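Local coordinates for putative uncharacterized protein PH1780 (Pyrococcus horikoshii, PDB 2YZQ) that is of unknown function but binds S-adenosylmethionine and, as an archaeal protein with four CBS domains, probably senses adenosyl ligands, at residues Y123-E129 with T235-H241. Residues are numbered along the deposited sequence.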
loop_
_atom_site.group_PDB
_atom_site.type_symbol
_atom_site.label_atom_id
_atom_site.label_comp_id
_atom_site.label_asym_id
_atom_site.label_seq_id
_atom_site.Cartn_x
_atom_site.Cartn_y
_atom_site.Cartn_z
ATOM N N TYR A 123 12.996 -9.072 -11.734
ATOM C CA TYR A 123 11.816 -9.714 -11.165
ATOM C C TYR A 123 10.857 -10.367 -12.141
ATOM O O TYR A 123 9.779 -10.821 -11.747
ATOM C CB TYR A 123 11.080 -8.715 -10.277
ATOM C CG TYR A 123 11.994 -8.191 -9.208
ATOM C CD1 TYR A 123 12.454 -9.031 -8.195
ATOM C CD2 TYR A 123 12.482 -6.889 -9.260
ATOM C CE1 TYR A 123 13.383 -8.594 -7.266
ATOM C CE2 TYR A 123 13.413 -6.442 -8.335
ATOM C CZ TYR A 123 13.860 -7.299 -7.341
ATOM O OH TYR A 123 14.794 -6.869 -6.427
ATOM N N LYS A 124 11.243 -10.416 -13.410
ATOM C CA LYS A 124 10.410 -11.067 -14.410
ATOM C C LYS A 124 10.537 -12.562 -14.161
ATOM O O LYS A 124 9.702 -13.355 -14.599
ATOM C CB LYS A 124 10.891 -10.729 -15.825
ATOM C CG LYS A 124 10.618 -9.296 -16.245
ATOM C CD LYS A 124 10.998 -9.060 -17.698
ATOM C CE LYS A 124 10.581 -7.674 -18.153
ATOM N NZ LYS A 124 10.913 -7.442 -19.586
ATOM N N GLY A 125 11.590 -12.936 -13.441
ATOM C CA GLY A 125 11.820 -14.335 -13.138
ATOM C C GLY A 125 11.640 -14.687 -11.672
ATOM O O GLY A 125 12.496 -15.341 -11.075
ATOM N N VAL A 126 10.526 -14.255 -11.090
ATOM C CA VAL A 126 10.235 -14.538 -9.688
ATOM C C VAL A 126 8.728 -14.624 -9.445
ATOM O O VAL A 126 8.030 -13.608 -9.475
ATOM C CB VAL A 126 10.811 -13.445 -8.761
ATOM C CG1 VAL A 126 10.560 -13.814 -7.309
ATOM C CG2 VAL A 126 12.303 -13.265 -9.019
ATOM N N GLU A 127 8.229 -15.833 -9.201
ATOM C CA GLU A 127 6.801 -16.021 -8.951
ATOM C C GLU A 127 6.467 -15.527 -7.551
ATOM O O GLU A 127 7.328 -15.503 -6.668
ATOM C CB GLU A 127 6.406 -17.499 -9.084
ATOM C CG GLU A 127 6.780 -18.126 -10.421
ATOM C CD GLU A 127 6.069 -19.444 -10.690
ATOM O OE1 GLU A 127 5.686 -20.131 -9.718
ATOM O OE2 GLU A 127 5.900 -19.796 -11.878
ATOM N N ILE A 128 5.214 -15.141 -7.346
ATOM C CA ILE A 128 4.786 -14.635 -6.046
ATOM C C ILE A 128 4.347 -15.719 -5.071
ATOM O O ILE A 128 3.996 -15.419 -3.933
ATOM C CB ILE A 128 3.608 -13.637 -6.192
ATOM C CG1 ILE A 128 2.387 -14.342 -6.798
ATOM C CG2 ILE A 128 4.039 -12.454 -7.046
ATOM C CD1 ILE A 128 1.103 -13.529 -6.706
ATOM N N GLU A 129 4.379 -16.975 -5.506
ATOM C CA GLU A 129 3.932 -18.079 -4.663
ATOM C C GLU A 129 4.401 -18.037 -3.204
ATOM O O GLU A 129 3.598 -18.209 -2.290
ATOM C CB GLU A 129 4.322 -19.416 -5.312
ATOM C CG GLU A 129 3.746 -20.660 -4.640
ATOM C CD GLU A 129 4.494 -21.051 -3.381
ATOM O OE1 GLU A 129 5.743 -21.024 -3.403
ATOM O OE2 GLU A 129 3.839 -21.398 -2.374
ATOM N N THR A 235 -2.246 -15.010 -9.692
ATOM C CA THR A 235 -2.268 -16.435 -9.378
ATOM C C THR A 235 -0.936 -16.686 -8.693
ATOM O O THR A 235 -0.044 -15.840 -8.739
ATOM C CB THR A 235 -2.366 -17.323 -10.639
ATOM O OG1 THR A 235 -1.143 -17.249 -11.380
ATOM C CG2 THR A 235 -3.527 -16.878 -11.515
ATOM N N PRO A 236 -0.775 -17.845 -8.043
ATOM C CA PRO A 236 0.492 -18.130 -7.364
ATOM C C PRO A 236 1.721 -18.129 -8.272
ATOM O O PRO A 236 2.826 -17.820 -7.829
ATOM C CB PRO A 236 0.247 -19.501 -6.742
ATOM C CG PRO A 236 -1.227 -19.489 -6.472
ATOM C CD PRO A 236 -1.775 -18.886 -7.746
ATOM N N HIS A 237 1.530 -18.475 -9.541
ATOM C CA HIS A 237 2.642 -18.539 -10.484
ATOM C C HIS A 237 2.958 -17.225 -11.189
ATOM O O HIS A 237 3.942 -17.136 -11.928
ATOM C CB HIS A 237 2.365 -19.617 -11.537
ATOM C CG HIS A 237 2.153 -20.984 -10.965
ATOM N ND1 HIS A 237 3.122 -21.649 -10.249
ATOM C CD2 HIS A 237 1.081 -21.811 -11.007
ATOM C CE1 HIS A 237 2.658 -22.828 -9.872
ATOM N NE2 HIS A 237 1.421 -22.951 -10.320
ATOM N N MET A 238 2.130 -16.208 -10.973
ATOM C CA MET A 238 2.356 -14.913 -11.606
ATOM C C MET A 238 3.635 -14.299 -11.044
ATOM O O MET A 238 3.930 -14.434 -9.856
ATOM C CB MET A 238 1.163 -13.987 -11.360
ATOM C CG MET A 238 1.209 -12.693 -12.156
ATOM S SD MET A 238 -0.350 -11.772 -12.054
ATOM C CE MET A 238 -1.343 -12.654 -13.251
ATOM N N THR A 239 4.396 -13.625 -11.897
ATOM C CA THR A 239 5.652 -13.030 -11.458
ATOM C C THR A 239 5.498 -11.701 -10.738
ATOM O O THR A 239 4.500 -10.995 -10.901
ATOM C CB THR A 239 6.610 -12.811 -12.640
ATOM O OG1 THR A 239 6.041 -11.857 -13.544
ATOM C CG2 THR A 239 6.860 -14.125 -13.371
ATOM N N VAL A 240 6.501 -11.380 -9.928
ATOM C CA VAL A 240 6.534 -10.128 -9.183
ATOM C C VAL A 240 6.464 -8.987 -10.189
ATOM O O VAL A 240 5.832 -7.960 -9.944
ATOM C CB VAL A 240 7.842 -10.010 -8.370
ATOM C CG1 VAL A 240 7.971 -8.615 -7.768
ATOM C CG2 VAL A 240 7.854 -11.052 -7.272
ATOM N N HIS A 241 7.113 -9.179 -11.332
ATOM C CA HIS A 241 7.111 -8.176 -12.383
ATOM C C HIS A 241 5.698 -7.893 -12.879
ATOM O O HIS A 241 5.254 -6.745 -12.880
ATOM C CB HIS A 241 7.980 -8.647 -13.552
ATOM C CG HIS A 241 7.967 -7.721 -14.728
ATOM N ND1 HIS A 241 8.461 -6.436 -14.671
ATOM C CD2 HIS A 241 7.525 -7.899 -15.995
ATOM C CE1 HIS A 241 8.327 -5.863 -15.853
ATOM N NE2 HIS A 241 7.761 -6.729 -16.674
#
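Antiparallel in direction, Y123-E129, a loop segment between helix 109-117 and strand 139-140, runs along T235-H241, where a CBS domain enters helix 240-250; the CA pairs K124-H241 (4.8 Å), E127-T239 (4.1 Å) and E129-P236 (4.4 Å) fix the register. At its start, Y123 O accepts a hydrogen bond from H241 N (3.2 Å, 141° at the hydrogen), and Y123 CB packs on V240 CB at 4.0 Å, while the ring leads away to F117 and Y116. K124 lays its aliphatic chain over the H241 imidazole: CG stands 3.6 Å from the centroid of that ring, 22° off its normal, a CH-pi contact, whereas the ammonium pairs with E121. V126 O receives V240 N (2.7 Å, 156°), with T239 CA adding a CA-H...O contact at 3.1 Å. E127 and T239 form a single beta bridge, completed by I128 N donating to M238 O (2.9 Å). The E127 carboxylate takes up H237 ND1 at OE1 (3.0 Å, 166°), a His-carboxylate hydrogen bond. The buried I128 side chain brings CG2 to 4.1 Å from V240 CG2 and also touches V243 and I268. At E129, the carboxylate forms a salt bridge with R134. Across the pairing, T235-M238 makes a type I turn and T239 N-caps the helix through E242 N. The M238 side chain lies about 10 Å from the bound S-adenosylmethionine, so the contact joins loop to helix start without touching the ligand. Three of the four hydrogen bonds between the segments are backbone to backbone, and two use the first amides of helix 240-250, so the chemistry implies that the Y123 and V126 carbonyls supplement the N-cap in satisfying the helix start.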